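PDB 1R6V: subtilisin-like serine protease from Fervidobacterium pennivorans, which degrades keratin into peptides as a calcium-binding, subtilisin-related protease, letting the bacterium grow on native feathers. Local coordinates for residues Val56-Ile62 / Asp247-Ala251; Arg334-Val338 / Asn474-Tyr478; Pro505-Asp509 / Gly522-Leu528; Phe554-Leu558 / Thr626-Glu630; Val575-Pro579 / Leu601-Ser606. The protein carries 1 engineered substitution. All coordinates share one frame. Residue numbers count along the deposited sequence, not the author numbering.

Overall arrangement
Interaction 1 seats the propeptide on the catalytic domain, and interaction 2, on the opposite side of the chain's centre, joins the catalytic domain to the first beta-sandwich; their centres are about 30 Å apart. Interactions 3, 4 and 5 cluster on the same side of the chain's centre, their own centres about 14 to 17 Å apart. Interaction 3 belongs to the first sandwich and touches interaction 5 in the second, where Ile526 O lies 2.7 Å from Gln604 NE2. Interactions 4 and 5 meet at Leu558 CD2 and Ile605 CD1, 3.9 Å apart. All lie away from the calcium site and the inferred charge-relay positions Asp162, Ser381 and Ala200, the last an engineered substitution.

Interaction 1 (Val56-Ile62 / Asp247-Ala251); sequences VLELPQI and DYVAA
Residues 56-59 end a strand, extended from Leu57 on (Val56 departs with psi -15°), with a 3-10 step at 60-61; residues 247-251 are just over one turn of helix. The short axes pass 9.3 Å apart with their directions 42° from parallel, Leu57 facing Asp247 (CA-CA 7.6 Å) and Leu59 facing Ala251 (6.6 Å). Ile62 N returns to Leu59 O at 3.2 Å. Leu57, with chi1 t and chi2 p, drives its CD2 to 3.3 Å from Asp247 O, 4.2 Å from Ala251 CB and over one face of the Tyr248 ring. Tyr248, chi1 m and chi2 99°, brings its CD2 to 4.2 Å from Leu57 CD2. Leu59 is m,t: its CD1 lies 3.9 Å from Ala250 CB and its CD2 3.6 Å from Ala251 CB. Ile62 CD1 adds a 4.0 Å contact to Ala250 CB. The small alanines let the leucine methyls approach the helix closely, and the side-chain contacts are apolar; the carboxylate of Asp247 turns instead to Lys33, in a salt bridge. Strand 54-59 edges the antiparallel prodomain sheet and helix 246-258 belongs to the catalytic domain, as in subtilisin propeptides, whose sheet packs against helices of the protease.

Interaction 2 (Arg334-Val338 / Asn474-Tyr478); sequences RSDGV and NGSCY
Asp336 has the largest share of this contact. Its chi1 is p and chi2 -91°, which turns the carboxylate so that OD2 accepts a hydrogen bond from Cys477 N at 2.7 Å; the same OD2 lies 3.0 Å from Cys477 CB. Asp336 O lies 3.0 Å from Ser476 CA in a CA-H...O contact. Asp336 and Gly337 are the two central residues of a type I turn from Ser335 to Val338, closed by Val338 N to Ser335 O at 3.2 Å. The turn leads into strand 338-343 of the catalytic sheet, whereas 474-477 is part of the loop from strand 466-471 into strand 478-481 of the Ig-like domain, so the protease docks on the first beta-sandwich. Gly337 and Ser476 have the nearest CA atoms, 4.7 Å apart. Ser476, chi1 t, sets its OG 3.4 Å from Gly337 CA and 2.6 Å from a water that donates to Gly337 O at 3.0 Å. At Gly475 (phi/psi 89/172) a CB would be jammed against Asn474 O.

Interaction 3 (Pro505-Asp509 / Gly522-Leu528); sequences PDHWD and GGYAIAL
The carboxylate of Asp509 (chi1 t, chi2 -174°) binds three successive amides: OD2 takes Gly522 N at 3.0 Å, and OD1 takes Tyr524 N at 2.7 Å and, weakly, Gly523 N at 2.6 Å. Phi/psi of 86/35 at Gly523, where a CB would be jammed against Gly522 O, bend the chain round the acid. One water accepts from Ile526 N (3.0 Å) and donates to Asp506 O (2.5 Å); another links Asp509 N (2.9 Å, weak) to Ala527 O (2.7 Å). CA atoms of His507 and Ala527 lie 5.1 Å apart. Trp508, chi1 p and chi2 -86°, lays the face of its five-membered ring on Ala525 CB (CH-pi, 3.8 Å from the centroid), and its CH2 reaches Tyr524 CB at 3.5 Å. Pro505 CB sits 3.7 Å from Ile526 CG2. Both segments belong to the connection between strands 496-505 and 535-543 of the Ig-like sandwich. The buried charge of Asp509 is met by the N-H groups of 522-524, so one side chain fixes their backbone shape.

Interaction 4 (Phe554-Leu558 / Thr626-Glu630); sequences FNSTL and TLNGE
Asn628, Thr557 and Leu558 lose the most surface here. Asn628 is the first central residue of a type I' turn from Leu627 to Glu630, with phi/psi 53/38 and Gly629 at 90/-11; Leu627 N to Glu630 O (2.8 Å) and Glu630 N to Leu627 O (3.0 Å) close this hairpin. With chi1 m, Asn628 sends OD1 to Thr557 N at 3.0 Å, while its own N bonds Thr557 O at 2.9 Å (CA-CA 4.9 Å); its ND2 turns to Ala531 O. Thr557, chi1 p, shares two waters with the turn: its OG1 is 2.8 Å from one bonded to Gly629 N and 3.2 Å from one donating to Asn628 OD1. Leu558 pairs with Leu627 in an antiparallel non-hydrogen-bonded bridge (CA-CA 4.7 Å), both t,p side chains on one face with CD1 atoms 3.9 Å apart. That face looks into the second beta-sandwich, toward Ile668. The asparagine amide oxygen thus stands in for a backbone carbonyl, continuing strand-like bonding beyond the last bridge.

Interaction 5 (Val575-Pro579 / Leu601-Ser606); sequences VVVDP and LSGQIS
Two strands of the second beta-sandwich, 573-577 and 604-610, are neighbours in one of its antiparallel sheets and pair here by their ends. Their short axes approach to 5.3 Å at 135°, a marked departure from antiparallel. Within these segments the backbone bonding is one hydrogen-bonded pair, Val577 with Ser606 (CA-CA 5.2 Å): Val577 N donates to Ser606 O and Ser606 N to Val577 O, both at 2.8 Å. Val575 pairs onward with Gly608. A CA-H...O contact from Val576 CA to Ser606 O at 3.6 Å lies beside the pair. The chain turns a corner at Gly603 (phi/psi 119/-142), so Leu601, before it, approaches Val576 from another direction than Ile605 after it.

In the apolar packing Val576, chi1 t, places CG1 3.7 Å from Ile605 CD1 and 3.9 Å from Leu601 CD1; Ile605 is p,t and Leu601 m,t. Val577 and Ser606 point to the other face, where Val577 CG1 (chi1 p) is 3.9 Å from Ser606 CB. Pro579 ends the pairing, its CD 3.4 Å from Gln604 O and its CB 3.4 Å from Ser606 OG.

Among the polar side chains, Ser606 (chi1 m) bonds Val664 O through its OG, and the Asp578 carboxylate makes a salt bridge with Arg582. A water also lies between the segments, 2.8 Å from Asp578 OD2 and 2.6 Å from Gln604 O.

Interaction 1 (Val56-Ile62 / Asp247-Ala251)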
# COMPACT_ATOMS: atom_id res chain seq x y z
N VAL A 56 -18.34 -4.88 -10.12
CA VAL A 56 -18.96 -5.31 -8.87
C VAL A 56 -18.87 -4.27 -7.77
O VAL A 56 -19.57 -4.36 -6.77
CB VAL A 56 -18.32 -6.62 -8.35
CG1 VAL A 56 -18.69 -7.78 -9.27
CG2 VAL A 56 -16.81 -6.47 -8.28
N LEU A 57 -18.01 -3.27 -7.95
CA LEU A 57 -17.86 -2.21 -6.96
C LEU A 57 -17.41 -0.94 -7.64
O LEU A 57 -16.51 -0.97 -8.49
CB LEU A 57 -16.82 -2.60 -5.90
CG LEU A 57 -16.56 -1.61 -4.75
CD1 LEU A 57 -17.80 -1.46 -3.88
CD2 LEU A 57 -15.41 -2.15 -3.92
N GLU A 58 -18.05 0.16 -7.28
CA GLU A 58 -17.68 1.46 -7.80
C GLU A 58 -17.35 2.31 -6.58
O GLU A 58 -18.14 2.39 -5.64
CB GLU A 58 -18.84 2.11 -8.55
CG GLU A 58 -19.22 1.37 -9.81
CD GLU A 58 -19.10 2.23 -11.06
OE1 GLU A 58 -19.88 1.99 -12.00
OE2 GLU A 58 -18.23 3.13 -11.12
N LEU A 59 -16.17 2.93 -6.59
CA LEU A 59 -15.72 3.77 -5.49
C LEU A 59 -15.30 5.10 -6.07
O LEU A 59 -14.11 5.39 -6.19
CB LEU A 59 -14.53 3.12 -4.78
CG LEU A 59 -14.90 1.86 -4.00
CD1 LEU A 59 -13.63 1.22 -3.47
CD2 LEU A 59 -15.86 2.23 -2.86
N PRO A 60 -16.26 5.95 -6.44
CA PRO A 60 -15.91 7.24 -7.02
C PRO A 60 -15.05 8.16 -6.18
O PRO A 60 -14.30 8.97 -6.74
CB PRO A 60 -17.27 7.83 -7.42
CG PRO A 60 -18.23 7.19 -6.47
CD PRO A 60 -17.72 5.77 -6.31
N GLN A 61 -15.12 8.03 -4.85
CA GLN A 61 -14.32 8.87 -3.96
C GLN A 61 -12.82 8.75 -4.22
O GLN A 61 -12.08 9.70 -3.98
CB GLN A 61 -14.63 8.56 -2.49
CG GLN A 61 -15.22 7.21 -2.26
CD GLN A 61 -16.72 7.19 -2.47
OE1 GLN A 61 -17.50 7.79 -1.71
NE2 GLN A 61 -17.13 6.48 -3.48
N ILE A 62 -12.37 7.58 -4.70
CA ILE A 62 -10.96 7.40 -5.05
C ILE A 62 -10.82 6.91 -6.51
O ILE A 62 -9.79 6.34 -6.90
CB ILE A 62 -10.20 6.41 -4.10
CG1 ILE A 62 -10.85 5.03 -4.13
CG2 ILE A 62 -10.16 6.99 -2.68
CD1 ILE A 62 -10.05 3.96 -3.34
N ASP A 247 -10.26 -4.08 -2.66
CA ASP A 247 -11.32 -3.21 -3.12
C ASP A 247 -12.40 -3.02 -2.05
O ASP A 247 -12.82 -1.89 -1.82
CB ASP A 247 -11.93 -3.74 -4.45
CG ASP A 247 -12.33 -5.22 -4.39
OD1 ASP A 247 -11.85 -5.95 -3.51
OD2 ASP A 247 -13.13 -5.64 -5.26
N TYR A 248 -12.83 -4.08 -1.38
CA TYR A 248 -13.86 -3.89 -0.36
C TYR A 248 -13.31 -3.21 0.90
O TYR A 248 -14.04 -2.49 1.57
CB TYR A 248 -14.56 -5.22 -0.03
CG TYR A 248 -15.46 -5.69 -1.16
CD1 TYR A 248 -15.03 -6.66 -2.07
CD2 TYR A 248 -16.72 -5.14 -1.35
CE1 TYR A 248 -15.84 -7.05 -3.15
CE2 TYR A 248 -17.54 -5.52 -2.42
CZ TYR A 248 -17.09 -6.48 -3.31
OH TYR A 248 -17.90 -6.85 -4.36
N VAL A 249 -12.03 -3.41 1.20
CA VAL A 249 -11.42 -2.72 2.34
C VAL A 249 -11.42 -1.21 2.02
O VAL A 249 -11.78 -0.39 2.87
CB VAL A 249 -9.98 -3.19 2.61
CG1 VAL A 249 -9.32 -2.27 3.65
CG2 VAL A 249 -10.00 -4.64 3.15
N ALA A 250 -11.03 -0.85 0.80
CA ALA A 250 -11.05 0.56 0.41
C ALA A 250 -12.47 1.12 0.59
O ALA A 250 -12.65 2.24 1.09
CB ALA A 250 -10.56 0.73 -1.06
N ALA A 251 -13.48 0.36 0.17
CA ALA A 251 -14.86 0.80 0.33
C ALA A 251 -15.18 1.02 1.80
O ALA A 251 -15.84 1.99 2.16
CB ALA A 251 -15.83 -0.23 -0.24

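Interaction 2 (Arg334-Val338 / Asn474-Tyr478)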
# COMPACT_ATOMS: atom_id res chain seq x y z
N ARG A 334 10.62 -5.87 13.55
CA ARG A 334 11.54 -4.75 13.68
C ARG A 334 11.57 -3.96 12.37
O ARG A 334 11.83 -4.53 11.30
CB ARG A 334 12.95 -5.26 14.02
CG ARG A 334 14.04 -4.20 13.95
CD ARG A 334 15.41 -4.74 14.38
NE ARG A 334 16.44 -3.70 14.30
CZ ARG A 334 17.67 -3.81 14.78
NH1 ARG A 334 18.05 -4.93 15.39
NH2 ARG A 334 18.53 -2.81 14.65
N SER A 335 11.31 -2.66 12.45
CA SER A 335 11.30 -1.81 11.27
C SER A 335 11.52 -0.35 11.65
O SER A 335 11.07 0.11 12.70
CB SER A 335 9.97 -1.96 10.52
OG SER A 335 8.86 -1.76 11.39
N ASP A 336 12.22 0.37 10.79
CA ASP A 336 12.48 1.78 11.05
C ASP A 336 11.19 2.58 11.06
O ASP A 336 11.17 3.72 11.52
CB ASP A 336 13.40 2.36 9.98
CG ASP A 336 12.86 2.11 8.59
OD1 ASP A 336 13.22 1.06 8.01
OD2 ASP A 336 12.07 2.94 8.10
N GLY A 337 10.11 1.98 10.54
CA GLY A 337 8.83 2.66 10.47
C GLY A 337 8.03 2.68 11.77
O GLY A 337 7.03 3.39 11.86
N VAL A 338 8.47 1.93 12.77
CA VAL A 338 7.74 1.90 14.04
C VAL A 338 7.78 3.25 14.74
O VAL A 338 8.86 3.82 14.94
CB VAL A 338 8.34 0.84 15.01
CG1 VAL A 338 7.65 0.90 16.36
CG2 VAL A 338 8.20 -0.55 14.41
N ASN A 474 18.80 7.85 11.52
CA ASN A 474 17.88 7.57 12.60
C ASN A 474 16.50 8.08 12.24
O ASN A 474 16.35 8.90 11.34
CB ASN A 474 18.37 8.20 13.92
CG ASN A 474 18.55 9.72 13.83
OD1 ASN A 474 18.86 10.37 14.84
ND2 ASN A 474 18.36 10.27 12.64
N GLY A 475 15.49 7.58 12.93
CA GLY A 475 14.14 8.01 12.61
C GLY A 475 13.58 7.09 11.54
O GLY A 475 14.30 6.27 10.97
N SER A 476 12.25 7.28 11.26
CA SER A 476 11.59 6.45 10.27
C SER A 476 11.99 6.75 8.83
O SER A 476 12.20 7.91 8.46
CB SER A 476 10.08 6.59 10.41
OG SER A 476 9.41 5.85 9.39
N CYS A 477 12.16 5.67 8.03
CA CYS A 477 12.44 5.84 6.62
C CYS A 477 11.07 5.72 5.96
O CYS A 477 10.14 5.19 6.57
CB CYS A 477 13.38 4.75 6.12
SG CYS A 477 15.06 4.90 6.85
N TYR A 478 10.96 6.20 4.73
CA TYR A 478 9.68 6.13 4.03
C TYR A 478 9.89 5.57 2.64
O TYR A 478 10.98 5.65 2.08
CB TYR A 478 9.04 7.51 3.94
CG TYR A 478 8.75 8.14 5.30
CD1 TYR A 478 9.52 9.20 5.77
CD2 TYR A 478 7.71 7.66 6.10
CE1 TYR A 478 9.25 9.79 7.02
CE2 TYR A 478 7.43 8.24 7.35
CZ TYR A 478 8.20 9.31 7.79
OH TYR A 478 7.91 9.91 8.99
O HOH W 1 6.91 5.11 9.43

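Interaction 3 (Pro505-Asp509 / Gly522-Leu528)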
# COMPACT_ATOMS: atom_id res chain seq x y z
N PRO A 505 12.01 3.01 -13.84
CA PRO A 505 10.80 2.18 -13.82
C PRO A 505 11.12 0.77 -13.36
O PRO A 505 12.20 0.25 -13.64
CB PRO A 505 10.30 2.23 -15.27
CG PRO A 505 10.84 3.54 -15.78
CD PRO A 505 12.23 3.59 -15.18
N ASP A 506 10.14 0.20 -12.69
CA ASP A 506 10.29 -1.14 -12.16
C ASP A 506 10.16 -2.17 -13.28
O ASP A 506 9.11 -2.30 -13.89
CB ASP A 506 9.21 -1.37 -11.10
CG ASP A 506 9.34 -2.71 -10.41
OD1 ASP A 506 10.38 -3.38 -10.57
OD2 ASP A 506 8.40 -3.08 -9.69
N HIS A 507 11.30 -2.98 -13.53
CA HIS A 507 11.26 -3.98 -14.58
C HIS A 507 10.98 -5.34 -13.95
O HIS A 507 11.86 -6.20 -13.92
CB HIS A 507 12.60 -4.01 -15.32
CG HIS A 507 13.78 -3.77 -14.44
ND1 HIS A 507 14.06 -2.53 -13.89
CD2 HIS A 507 14.76 -4.60 -14.01
CE1 HIS A 507 15.15 -2.61 -13.16
NE2 HIS A 507 15.60 -3.85 -13.21
N TRP A 508 9.76 -5.53 -13.45
CA TRP A 508 9.37 -6.78 -12.80
C TRP A 508 8.89 -7.85 -13.77
O TRP A 508 8.73 -9.01 -13.39
CB TRP A 508 8.24 -6.53 -11.79
CG TRP A 508 6.99 -5.95 -12.40
CD1 TRP A 508 6.73 -4.63 -12.60
CD2 TRP A 508 5.83 -6.67 -12.88
NE1 TRP A 508 5.49 -4.47 -13.18
CE2 TRP A 508 4.92 -5.71 -13.36
CE3 TRP A 508 5.49 -8.03 -12.95
CZ2 TRP A 508 3.67 -6.06 -13.90
CZ3 TRP A 508 4.25 -8.38 -13.49
CH2 TRP A 508 3.35 -7.39 -13.96
N ASP A 509 8.66 -7.43 -15.01
CA ASP A 509 8.18 -8.30 -16.07
C ASP A 509 9.40 -9.01 -16.67
O ASP A 509 9.81 -8.72 -17.79
CB ASP A 509 7.48 -7.45 -17.13
CG ASP A 509 6.68 -8.26 -18.12
OD1 ASP A 509 6.18 -7.66 -19.09
OD2 ASP A 509 6.56 -9.49 -17.94
N GLY A 522 5.92 -10.30 -20.73
CA GLY A 522 4.51 -10.31 -21.07
C GLY A 522 4.10 -8.95 -21.60
O GLY A 522 3.08 -8.81 -22.28
N GLY A 523 4.92 -7.95 -21.30
CA GLY A 523 4.61 -6.59 -21.73
C GLY A 523 3.72 -5.93 -20.69
O GLY A 523 2.84 -5.12 -21.02
N TYR A 524 3.93 -6.25 -19.42
CA TYR A 524 3.10 -5.68 -18.34
C TYR A 524 3.79 -4.54 -17.59
O TYR A 524 3.14 -3.58 -17.16
CB TYR A 524 2.72 -6.76 -17.34
CG TYR A 524 2.18 -8.02 -17.97
CD1 TYR A 524 1.17 -7.97 -18.92
CD2 TYR A 524 2.70 -9.27 -17.62
CE1 TYR A 524 0.69 -9.14 -19.53
CE2 TYR A 524 2.23 -10.43 -18.21
CZ TYR A 524 1.23 -10.36 -19.16
OH TYR A 524 0.78 -11.53 -19.75
N ALA A 525 5.10 -4.66 -17.41
CA ALA A 525 5.87 -3.64 -16.70
C ALA A 525 6.06 -2.40 -17.57
O ALA A 525 5.85 -2.44 -18.77
CB ALA A 525 7.22 -4.20 -16.27
N ILE A 526 6.44 -1.30 -16.95
CA ILE A 526 6.66 -0.07 -17.69
C ILE A 526 7.90 -0.23 -18.56
O ILE A 526 7.91 0.17 -19.72
CB ILE A 526 6.88 1.10 -16.75
CG1 ILE A 526 5.58 1.42 -16.01
CG2 ILE A 526 7.37 2.30 -17.53
CD1 ILE A 526 4.41 1.81 -16.92
N ALA A 527 8.94 -0.80 -17.97
CA ALA A 527 10.21 -1.02 -18.65
C ALA A 527 10.42 -2.52 -18.76
O ALA A 527 10.08 -3.27 -17.85
CB ALA A 527 11.36 -0.39 -17.85
N LEU A 528 10.99 -2.95 -19.87
CA LEU A 528 11.22 -4.37 -20.10
C LEU A 528 12.64 -4.83 -19.80
O LEU A 528 12.90 -6.03 -19.74
CB LEU A 528 10.90 -4.70 -21.57
CG LEU A 528 9.47 -4.35 -22.01
CD1 LEU A 528 9.29 -4.61 -23.51
CD2 LEU A 528 8.48 -5.17 -21.21
O HOH W 2 7.00 -1.04 -14.05
O HOH W 3 13.13 -7.48 -16.68
O HOH W 4 10.14 -5.83 -16.87

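Interaction 4 (Phe554-Leu558 / Thr626-Glu630)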
# COMPACT_ATOMS: atom_id res chain seq x y z
N PHE A 554 14.60 12.40 -15.25
CA PHE A 554 15.38 11.29 -15.79
C PHE A 554 15.86 11.64 -17.19
O PHE A 554 15.27 12.48 -17.87
CB PHE A 554 14.50 10.02 -15.86
CG PHE A 554 14.44 9.22 -14.57
CD1 PHE A 554 15.21 9.58 -13.47
CD2 PHE A 554 13.65 8.08 -14.49
CE1 PHE A 554 15.20 8.82 -12.30
CE2 PHE A 554 13.64 7.31 -13.32
CZ PHE A 554 14.41 7.68 -12.23
N ASN A 555 16.95 11.00 -17.60
CA ASN A 555 17.50 11.17 -18.95
C ASN A 555 18.10 9.83 -19.35
O ASN A 555 18.36 8.98 -18.50
CB ASN A 555 18.57 12.27 -19.01
CG ASN A 555 19.75 12.01 -18.07
OD1 ASN A 555 20.40 10.98 -18.14
ND2 ASN A 555 20.02 12.97 -17.20
N SER A 556 18.32 9.63 -20.65
CA SER A 556 18.88 8.38 -21.14
C SER A 556 19.59 8.60 -22.47
O SER A 556 19.49 9.66 -23.09
CB SER A 556 17.77 7.35 -21.34
OG SER A 556 16.75 7.88 -22.18
N THR A 557 20.31 7.57 -22.90
CA THR A 557 21.00 7.60 -24.18
C THR A 557 20.59 6.35 -24.93
O THR A 557 20.42 5.28 -24.33
CB THR A 557 22.54 7.62 -24.02
OG1 THR A 557 22.96 6.51 -23.22
CG2 THR A 557 22.98 8.92 -23.36
N LEU A 558 20.42 6.48 -26.24
CA LEU A 558 20.03 5.35 -27.06
C LEU A 558 20.60 5.51 -28.46
O LEU A 558 20.35 6.51 -29.11
CB LEU A 558 18.51 5.25 -27.16
CG LEU A 558 17.96 4.15 -28.09
CD1 LEU A 558 18.37 2.79 -27.56
CD2 LEU A 558 16.44 4.25 -28.16
N THR A 626 22.59 0.40 -28.33
CA THR A 626 23.41 0.77 -27.19
C THR A 626 22.46 1.61 -26.35
O THR A 626 22.11 2.73 -26.71
CB THR A 626 24.65 1.59 -27.59
OG1 THR A 626 25.44 0.84 -28.52
CG2 THR A 626 25.50 1.89 -26.35
N LEU A 627 22.03 1.04 -25.24
CA LEU A 627 21.07 1.69 -24.35
C LEU A 627 21.71 2.05 -23.02
O LEU A 627 22.07 1.17 -22.25
CB LEU A 627 19.91 0.72 -24.12
CG LEU A 627 18.79 1.16 -23.18
CD1 LEU A 627 18.12 2.45 -23.68
CD2 LEU A 627 17.79 0.01 -23.13
N ASN A 628 21.84 3.34 -22.76
CA ASN A 628 22.47 3.79 -21.52
C ASN A 628 23.84 3.13 -21.35
O ASN A 628 24.25 2.76 -20.24
CB ASN A 628 21.55 3.50 -20.33
CG ASN A 628 20.25 4.29 -20.42
OD1 ASN A 628 20.27 5.48 -20.73
ND2 ASN A 628 19.13 3.63 -20.18
N GLY A 629 24.55 2.98 -22.47
CA GLY A 629 25.88 2.40 -22.46
C GLY A 629 25.99 0.90 -22.64
O GLY A 629 27.08 0.37 -22.85
N GLU A 630 24.87 0.20 -22.56
CA GLU A 630 24.89 -1.24 -22.69
C GLU A 630 24.58 -1.69 -24.11
O GLU A 630 23.60 -1.25 -24.70
CB GLU A 630 23.89 -1.85 -21.72
CG GLU A 630 23.94 -3.34 -21.65
CD GLU A 630 22.99 -3.89 -20.62
OE1 GLU A 630 23.07 -3.45 -19.45
OE2 GLU A 630 22.17 -4.77 -20.97
O HOH W 5 23.75 4.56 -25.09
O HOH W 6 22.60 7.13 -20.08

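Interaction 5 (Val575-Pro579 / Leu601-Ser606)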
# COMPACT_ATOMS: atom_id res chain seq x y z
N VAL A 575 12.99 3.08 -39.43
CA VAL A 575 11.83 3.78 -38.90
C VAL A 575 11.67 3.60 -37.41
O VAL A 575 11.83 2.50 -36.89
CB VAL A 575 10.55 3.26 -39.56
CG1 VAL A 575 9.37 4.14 -39.17
CG2 VAL A 575 10.73 3.23 -41.07
N VAL A 576 11.35 4.69 -36.73
CA VAL A 576 11.11 4.65 -35.29
C VAL A 576 9.59 4.72 -35.21
O VAL A 576 8.97 5.69 -35.65
CB VAL A 576 11.75 5.85 -34.58
CG1 VAL A 576 11.40 5.82 -33.10
CG2 VAL A 576 13.26 5.82 -34.77
N VAL A 577 8.99 3.67 -34.66
CA VAL A 577 7.54 3.59 -34.62
C VAL A 577 6.95 3.38 -33.24
O VAL A 577 7.62 2.95 -32.31
CB VAL A 577 7.08 2.45 -35.59
CG1 VAL A 577 7.57 1.11 -35.10
CG2 VAL A 577 5.58 2.45 -35.75
N ASP A 578 5.67 3.72 -33.11
CA ASP A 578 4.94 3.54 -31.87
C ASP A 578 4.78 2.02 -31.75
O ASP A 578 4.49 1.34 -32.73
CB ASP A 578 3.58 4.23 -31.97
CG ASP A 578 2.64 3.85 -30.86
OD1 ASP A 578 1.62 3.20 -31.15
OD2 ASP A 578 2.94 4.19 -29.69
N PRO A 579 4.97 1.46 -30.54
CA PRO A 579 4.83 0.01 -30.34
C PRO A 579 3.47 -0.56 -30.68
O PRO A 579 3.34 -1.75 -30.97
CB PRO A 579 5.21 -0.19 -28.87
CG PRO A 579 5.05 1.17 -28.26
CD PRO A 579 5.48 2.12 -29.33
N LEU A 601 15.07 11.33 -28.10
CA LEU A 601 13.71 10.84 -28.04
C LEU A 601 13.37 10.44 -26.62
O LEU A 601 14.24 9.99 -25.86
CB LEU A 601 13.52 9.63 -28.97
CG LEU A 601 13.57 9.92 -30.47
CD1 LEU A 601 13.41 8.62 -31.26
CD2 LEU A 601 12.47 10.91 -30.83
N SER A 602 12.11 10.59 -26.26
CA SER A 602 11.63 10.24 -24.93
C SER A 602 10.32 9.48 -25.04
O SER A 602 9.49 9.79 -25.88
CB SER A 602 11.40 11.50 -24.08
OG SER A 602 10.99 11.14 -22.77
N GLY A 603 10.12 8.50 -24.17
CA GLY A 603 8.90 7.72 -24.20
C GLY A 603 9.18 6.26 -24.47
O GLY A 603 10.16 5.72 -23.99
N GLN A 604 8.32 5.62 -25.26
CA GLN A 604 8.52 4.21 -25.57
C GLN A 604 8.38 4.01 -27.07
O GLN A 604 7.37 4.39 -27.68
CB GLN A 604 7.53 3.38 -24.76
CG GLN A 604 7.82 3.55 -23.26
CD GLN A 604 6.77 2.96 -22.36
OE1 GLN A 604 5.57 3.10 -22.62
NE2 GLN A 604 7.20 2.30 -21.29
N ILE A 605 9.41 3.42 -27.67
CA ILE A 605 9.43 3.23 -29.12
C ILE A 605 9.82 1.83 -29.54
O ILE A 605 10.27 1.02 -28.73
CB ILE A 605 10.44 4.21 -29.79
CG1 ILE A 605 11.85 3.97 -29.24
CG2 ILE A 605 10.01 5.66 -29.56
CD1 ILE A 605 12.94 4.86 -29.84
N SER A 606 9.61 1.56 -30.83
CA SER A 606 9.99 0.29 -31.44
C SER A 606 10.73 0.66 -32.73
O SER A 606 10.56 1.77 -33.26
CB SER A 606 8.76 -0.58 -31.78
OG SER A 606 8.08 -0.96 -30.59
O HOH W 7 5.02 5.43 -28.28